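Local atomic coordinates of R.Pab1 family restriction endonuclease (PDB entry 7CFA), a protein that acts as a restriction DNA glycosylase, probably recognising a specific DNA sequence and removing bases from it by cutting their N-glycosidic bonds. Residues H47-Q52 with F172-H177; K180-E185 with K198-I203. The protein carries 2 engineered substitutions. All coordinates share one frame; numbering follows the deposited sequence.

Interaction 1. Residues H47-Q52 with F172-H177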
loop_
_atom_site.group_PDB
_atom_site.type_symbol
_atom_site.label_atom_id
_atom_site.label_comp_id
_atom_site.label_asym_id
_atom_site.label_seq_id
_atom_site.Cartn_x
_atom_site.Cartn_y
_atom_site.Cartn_z
ATOM N N HIS A 47 -19.198 -10.869 4.316
ATOM C CA HIS A 47 -18.029 -10.643 5.153
ATOM C C HIS A 47 -17.045 -11.797 5.003
ATOM O O HIS A 47 -17.408 -12.965 5.176
ATOM C CB HIS A 47 -18.434 -10.474 6.616
ATOM C CG HIS A 47 -18.983 -9.118 6.936
ATOM N ND1 HIS A 47 -20.332 -8.835 6.911
ATOM C CD2 HIS A 47 -18.363 -7.965 7.283
ATOM C CE1 HIS A 47 -20.519 -7.568 7.234
ATOM N NE2 HIS A 47 -19.341 -7.018 7.462
ATOM N N TYR A 48 -15.799 -11.464 4.681
ATOM C CA TYR A 48 -14.745 -12.443 4.471
ATOM C C TYR A 48 -13.603 -12.204 5.448
ATOM O O TYR A 48 -13.398 -11.088 5.933
ATOM C CB TYR A 48 -14.204 -12.382 3.036
ATOM C CG TYR A 48 -14.983 -13.201 2.033
ATOM C CD1 TYR A 48 -16.277 -12.846 1.668
ATOM C CD2 TYR A 48 -14.418 -14.322 1.437
ATOM C CE1 TYR A 48 -16.989 -13.592 0.746
ATOM C CE2 TYR A 48 -15.121 -15.073 0.515
ATOM C CZ TYR A 48 -16.405 -14.704 0.174
ATOM O OH TYR A 48 -17.109 -15.449 -0.744
ATOM N N VAL A 49 -12.864 -13.267 5.733
ATOM C CA VAL A 49 -11.616 -13.176 6.480
ATOM C C VAL A 49 -10.475 -13.049 5.482
ATOM O O VAL A 49 -10.399 -13.817 4.517
ATOM C CB VAL A 49 -11.422 -14.403 7.385
ATOM C CG1 VAL A 49 -10.068 -14.341 8.084
ATOM C CG2 VAL A 49 -12.548 -14.504 8.398
ATOM N N GLU A 50 -9.600 -12.073 5.697
ATOM C CA GLU A 50 -8.397 -11.911 4.890
ATOM C C GLU A 50 -7.197 -12.287 5.744
ATOM O O GLU A 50 -6.927 -11.638 6.760
ATOM C CB GLU A 50 -8.262 -10.481 4.370
ATOM C CG GLU A 50 -7.276 -10.351 3.222
ATOM C CD GLU A 50 -7.083 -8.920 2.770
ATOM O OE1 GLU A 50 -6.530 -8.120 3.553
ATOM O OE2 GLU A 50 -7.494 -8.594 1.636
ATOM N N TRP A 51 -6.478 -13.326 5.328
ATOM C CA TRP A 51 -5.388 -13.910 6.112
ATOM C C TRP A 51 -4.115 -13.896 5.268
ATOM O O TRP A 51 -3.971 -14.698 4.338
ATOM C CB TRP A 51 -5.752 -15.328 6.555
ATOM C CG TRP A 51 -4.743 -16.021 7.430
ATOM C CD1 TRP A 51 -3.587 -15.498 7.939
ATOM C CD2 TRP A 51 -4.811 -17.375 7.896
ATOM N NE1 TRP A 51 -2.933 -16.446 8.694
ATOM C CE2 TRP A 51 -3.664 -17.606 8.683
ATOM C CE3 TRP A 51 -5.731 -18.413 7.725
ATOM C CZ2 TRP A 51 -3.415 -18.832 9.294
ATOM C CZ3 TRP A 51 -5.480 -19.630 8.333
ATOM C CH2 TRP A 51 -4.332 -19.829 9.106
ATOM N N GLN A 52 -3.194 -12.985 5.590
ATOM C CA GLN A 52 -1.881 -12.952 4.947
ATOM C C GLN A 52 -1.035 -14.061 5.566
ATOM O O GLN A 52 -0.227 -13.851 6.475
ATOM C CB GLN A 52 -1.224 -11.585 5.101
ATOM C CG GLN A 52 0.075 -11.446 4.318
ATOM C CD GLN A 52 0.713 -10.080 4.469
ATOM O OE1 GLN A 52 0.255 -9.249 5.253
ATOM N NE2 GLN A 52 1.779 -9.841 3.714
ATOM N N PHE A 172 -5.083 -15.368 2.065
ATOM C CA PHE A 172 -6.008 -16.493 2.118
ATOM C C PHE A 172 -7.354 -15.982 2.618
ATOM O O PHE A 172 -7.433 -15.392 3.702
ATOM C CB PHE A 172 -5.453 -17.590 3.027
ATOM C CG PHE A 172 -6.295 -18.831 3.075
ATOM C CD1 PHE A 172 -6.859 -19.352 1.922
ATOM C CD2 PHE A 172 -6.503 -19.490 4.276
ATOM C CE1 PHE A 172 -7.626 -20.502 1.970
ATOM C CE2 PHE A 172 -7.265 -20.638 4.329
ATOM C CZ PHE A 172 -7.827 -21.146 3.176
ATOM N N CYS A 173 -8.405 -16.195 1.829
ATOM C CA CYS A 173 -9.703 -15.593 2.094
ATOM C C CYS A 173 -10.806 -16.643 2.123
ATOM O O CYS A 173 -10.772 -17.628 1.378
ATOM C CB CYS A 173 -10.038 -14.525 1.047
ATOM S SG CYS A 173 -8.777 -13.241 0.870
ATOM N N PHE A 174 -11.792 -16.407 2.981
ATOM C CA PHE A 174 -12.944 -17.285 3.141
ATOM C C PHE A 174 -13.998 -16.549 3.969
ATOM O O PHE A 174 -13.658 -15.651 4.748
ATOM C CB PHE A 174 -12.553 -18.609 3.817
ATOM C CG PHE A 174 -11.776 -18.434 5.087
ATOM C CD1 PHE A 174 -12.429 -18.292 6.301
ATOM C CD2 PHE A 174 -10.393 -18.415 5.067
ATOM C CE1 PHE A 174 -11.713 -18.130 7.470
ATOM C CE2 PHE A 174 -9.672 -18.254 6.233
ATOM C CZ PHE A 174 -10.333 -18.111 7.436
ATOM N N PRO A 175 -15.272 -16.915 3.817
ATOM C CA PRO A 175 -16.336 -16.204 4.538
ATOM C C PRO A 175 -16.217 -16.362 6.046
ATOM O O PRO A 175 -15.752 -17.384 6.556
ATOM C CB PRO A 175 -17.619 -16.860 4.013
ATOM C CG PRO A 175 -17.235 -17.470 2.709
ATOM C CD PRO A 175 -15.817 -17.909 2.876
ATOM N N VAL A 176 -16.658 -15.323 6.761
ATOM C CA VAL A 176 -16.623 -15.339 8.220
ATOM C C VAL A 176 -17.595 -16.369 8.779
ATOM O O VAL A 176 -17.334 -16.974 9.828
ATOM C CB VAL A 176 -16.919 -13.930 8.770
ATOM C CG1 VAL A 176 -16.896 -13.925 10.295
ATOM C CG2 VAL A 176 -15.922 -12.925 8.217
ATOM N N HIS A 177 -18.720 -16.601 8.099
ATOM C CA HIS A 177 -19.701 -17.546 8.618
ATOM C C HIS A 177 -19.218 -18.991 8.570
ATOM O O HIS A 177 -19.901 -19.869 9.107
ATOM C CB HIS A 177 -21.030 -17.406 7.866
ATOM C CG HIS A 177 -20.939 -17.706 6.402
ATOM N ND1 HIS A 177 -20.902 -18.992 5.907
ATOM C CD2 HIS A 177 -20.895 -16.887 5.325
ATOM C CE1 HIS A 177 -20.830 -18.951 4.588
ATOM N NE2 HIS A 177 -20.825 -17.686 4.209
#
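Strand 47-51 and residues 172-175 of strand 166-175 run antiparallel, their axes 4.4 Å apart at closest and at 158°, joined by four backbone hydrogen bonds, and Val176 N, just past the strand, adds a fifth to His47 O. Val49 N to Phe174 O (2.7 Å) is nearly straight, whereas the bond from Phe174 N to Val49 O is weak. Val49, Trp51, Phe172 and Phe174 share one face. Phe174 takes the crowded position between backbone N and carbonyl carbon (chi1 51°), which sets one face of its ring against Val49, whose CB stands over it toward the rim, 4.0 Å from the centroid in a CH-pi contact. Trp51 lies alongside Phe172, and Trp51 CE3 lies in the plane at the edge of the Phe172 ring, 3.7 Å from Phe172 CD2. Such broad apolar groups suit a buried face, which Phe211 and Met214 of helix 208-219 cover at Phe172. On the other face Glu50 reaches salt bridges with Arg22 and Lys24, its CG 4.0 Å from Cys173 SG. At the strand end Pro175 lays CG over the Tyr48 ring. This is central pairing in a seven-stranded antiparallel sheet, consistent with the half-pipe fold of the R.PabI family.

Interaction 2. Residues K180-E185 with K198-I203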
loop_
_atom_site.group_PDB
_atom_site.type_symbol
_atom_site.label_atom_id
_atom_site.label_comp_id
_atom_site.label_asym_id
_atom_site.label_seq_id
_atom_site.Cartn_x
_atom_site.Cartn_y
_atom_site.Cartn_z
ATOM N N LYS A 180 -16.124 -21.249 13.399
ATOM C CA LYS A 180 -16.810 -21.666 14.611
ATOM C C LYS A 180 -16.384 -20.774 15.770
ATOM O O LYS A 180 -15.256 -20.275 15.809
ATOM C CB LYS A 180 -16.509 -23.129 14.941
ATOM C CG LYS A 180 -16.897 -24.111 13.849
ATOM C CD LYS A 180 -16.603 -25.546 14.261
ATOM C CE LYS A 180 -15.113 -25.775 14.455
ATOM N NZ LYS A 180 -14.805 -27.189 14.805
ATOM N N ASN A 181 -17.299 -20.571 16.713
ATOM C CA ASN A 181 -16.983 -19.804 17.910
ATOM C C ASN A 181 -16.237 -20.706 18.893
ATOM O O ASN A 181 -15.803 -21.810 18.555
ATOM C CB ASN A 181 -18.251 -19.198 18.509
ATOM C CG ASN A 181 -19.298 -20.244 18.858
ATOM O OD1 ASN A 181 -19.038 -21.446 18.813
ATOM N ND2 ASN A 181 -20.491 -19.783 19.215
ATOM N N ILE A 182 -16.085 -20.243 20.137
ATOM C CA ILE A 182 -15.384 -21.038 21.136
ATOM C C ILE A 182 -16.170 -22.290 21.507
ATOM O O ILE A 182 -15.581 -23.277 21.960
ATOM C CB ILE A 182 -15.079 -20.181 22.380
ATOM C CG1 ILE A 182 -14.124 -20.920 23.321
ATOM C CG2 ILE A 182 -16.363 -19.796 23.097
ATOM C CD1 ILE A 182 -12.822 -21.334 22.667
ATOM N N ASN A 183 -17.487 -22.282 21.314
ATOM C CA ASN A 183 -18.325 -23.439 21.594
ATOM C C ASN A 183 -18.473 -24.364 20.393
ATOM O O ASN A 183 -19.288 -25.291 20.436
ATOM C CB ASN A 183 -19.710 -22.986 22.069
ATOM C CG ASN A 183 -19.644 -22.106 23.303
ATOM O OD1 ASN A 183 -18.680 -22.159 24.068
ATOM N ND2 ASN A 183 -20.676 -21.295 23.507
ATOM N N GLY A 184 -17.710 -24.133 19.326
ATOM C CA GLY A 184 -17.833 -24.948 18.135
ATOM C C GLY A 184 -19.080 -24.695 17.321
ATOM O O GLY A 184 -19.502 -25.571 16.562
ATOM N N GLU A 185 -19.683 -23.516 17.451
ATOM C CA GLU A 185 -20.907 -23.166 16.744
ATOM C C GLU A 185 -20.594 -22.182 15.626
ATOM O O GLU A 185 -19.867 -21.205 15.838
ATOM C CB GLU A 185 -21.933 -22.555 17.701
ATOM C CG GLU A 185 -22.372 -23.475 18.823
ATOM C CD GLU A 185 -23.234 -22.762 19.846
ATOM O OE1 GLU A 185 -22.869 -21.640 20.255
ATOM O OE2 GLU A 185 -24.283 -23.319 20.231
ATOM N N LYS A 198 -12.534 -14.923 19.064
ATOM C CA LYS A 198 -11.710 -15.720 18.170
ATOM C C LYS A 198 -12.595 -16.533 17.237
ATOM O O LYS A 198 -13.643 -17.043 17.643
ATOM C CB LYS A 198 -10.798 -16.657 18.962
ATOM C CG LYS A 198 -9.866 -15.955 19.932
ATOM C CD LYS A 198 -8.835 -15.115 19.198
ATOM C CE LYS A 198 -7.850 -14.488 20.169
ATOM N NZ LYS A 198 -7.147 -15.522 20.977
ATOM N N GLY A 199 -12.173 -16.635 15.982
ATOM C CA GLY A 199 -12.803 -17.517 15.022
ATOM C C GLY A 199 -11.949 -18.755 14.822
ATOM O O GLY A 199 -10.725 -18.698 14.900
ATOM N N TYR A 200 -12.607 -19.882 14.566
ATOM C CA TYR A 200 -11.928 -21.168 14.446
ATOM C C TYR A 200 -12.240 -21.780 13.087
ATOM O O TYR A 200 -13.376 -22.194 12.829
ATOM C CB TYR A 200 -12.328 -22.102 15.586
ATOM C CG TYR A 200 -11.853 -21.600 16.928
ATOM C CD1 TYR A 200 -12.649 -20.765 17.698
ATOM C CD2 TYR A 200 -10.597 -21.939 17.412
ATOM C CE1 TYR A 200 -12.215 -20.292 18.920
ATOM C CE2 TYR A 200 -10.153 -21.473 18.635
ATOM C CZ TYR A 200 -10.966 -20.649 19.383
ATOM O OH TYR A 200 -10.528 -20.181 20.602
ATOM N N LEU A 201 -11.230 -21.831 12.225
ATOM C CA LEU A 201 -11.343 -22.465 10.919
ATOM C C LEU A 201 -11.070 -23.955 11.074
ATOM O O LEU A 201 -9.964 -24.354 11.455
ATOM C CB LEU A 201 -10.369 -21.839 9.924
ATOM C CG LEU A 201 -10.310 -22.469 8.528
ATOM C CD1 LEU A 201 -11.627 -22.283 7.789
ATOM C CD2 LEU A 201 -9.151 -21.894 7.725
ATOM N N GLU A 202 -12.078 -24.772 10.787
ATOM C CA GLU A 202 -11.952 -26.220 10.906
ATOM C C GLU A 202 -11.207 -26.755 9.690
ATOM O O GLU A 202 -11.678 -26.628 8.556
ATOM C CB GLU A 202 -13.328 -26.866 11.039
ATOM C CG GLU A 202 -13.287 -28.380 11.114
ATOM C CD GLU A 202 -14.654 -28.985 11.350
ATOM O OE1 GLU A 202 -15.494 -28.326 12.000
ATOM O OE2 GLU A 202 -14.890 -30.117 10.879
ATOM N N ILE A 203 -10.042 -27.351 9.927
ATOM C CA ILE A 203 -9.236 -27.978 8.888
ATOM C C ILE A 203 -9.268 -29.480 9.120
ATOM O O ILE A 203 -8.950 -29.948 10.219
ATOM C CB ILE A 203 -7.792 -27.452 8.900
ATOM C CG1 ILE A 203 -7.781 -25.923 8.863
ATOM C CG2 ILE A 203 -7.007 -28.028 7.730
ATOM C CD1 ILE A 203 -6.406 -25.321 9.055
#
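Asn181 OD1 accepts two backbone N-H groups, a short bond from Glu185 N (2.6 Å) and a weak one from Asn183 N. Together they fasten the side chain inside a type I beta turn from Asn181 to Gly184, which with Asn181 N bonded to Glu185 O has the pattern of a type I turn with a G1 beta bulge. Gly184 suits the fourth position because its positive phi (73°) strains most other residues, and Asn181 suits the first because a short amide can curl back over its own turn (chi1 58°). Its ND2 in turn donates to Glu185 OE1, on the anti lone pair, so both ends of the amide are used and its rotation is fixed.

Just before the turn, Lys180 pairs with Tyr200 of strand 198-203 in a single antiparallel bridge. Lys180 N to Tyr200 O is nearly straight at 3.0 Å; the return bond from Tyr200 N to Lys180 O is more bent. Lys180 O also lies in the plane of the Tyr200 ring at its edge, 3.3 Å from Tyr200 CD1.

Lysine suits its place because its long chain, bent at chi3 (-64°), carries NZ along the strand to Glu202. The extended Glu202 chain presents OE1 so that Lys180 NZ meets it from above the carboxylate plane in a salt bridge of 3.1 Å. Asp9 adds a second salt bridge to Lys180, and Arg186 a second to Glu202. Farther along the turn, Ile182 lies beside the Tyr200 side chain, and Ile182 CD1 reaches Tyr200 CZ at 3.8 Å.

Interaction 1 closes before interaction 2 opens: strand 166-175 ends in the first, and after a short 3-10 segment the chain reaches the turn of the second, the centres about 13 Å apart. Interaction 1 lies inside the large sheet; interaction 2 tethers the following loop to strand 198-203, which pairs with strand 8-13 in a separate two-stranded sheet. They meet through Leu201, whose CD2 packs 4.0 Å from Phe174 CE2 and 4.1 Å from Phe172 CE2. Phe211 of helix 208-219 touches both Phe172 and Leu201, and Tyr10 of strand 8-13 meets Trp51. The small sheet thus packs over the apolar face of the large one, while the turn remains at the protein surface.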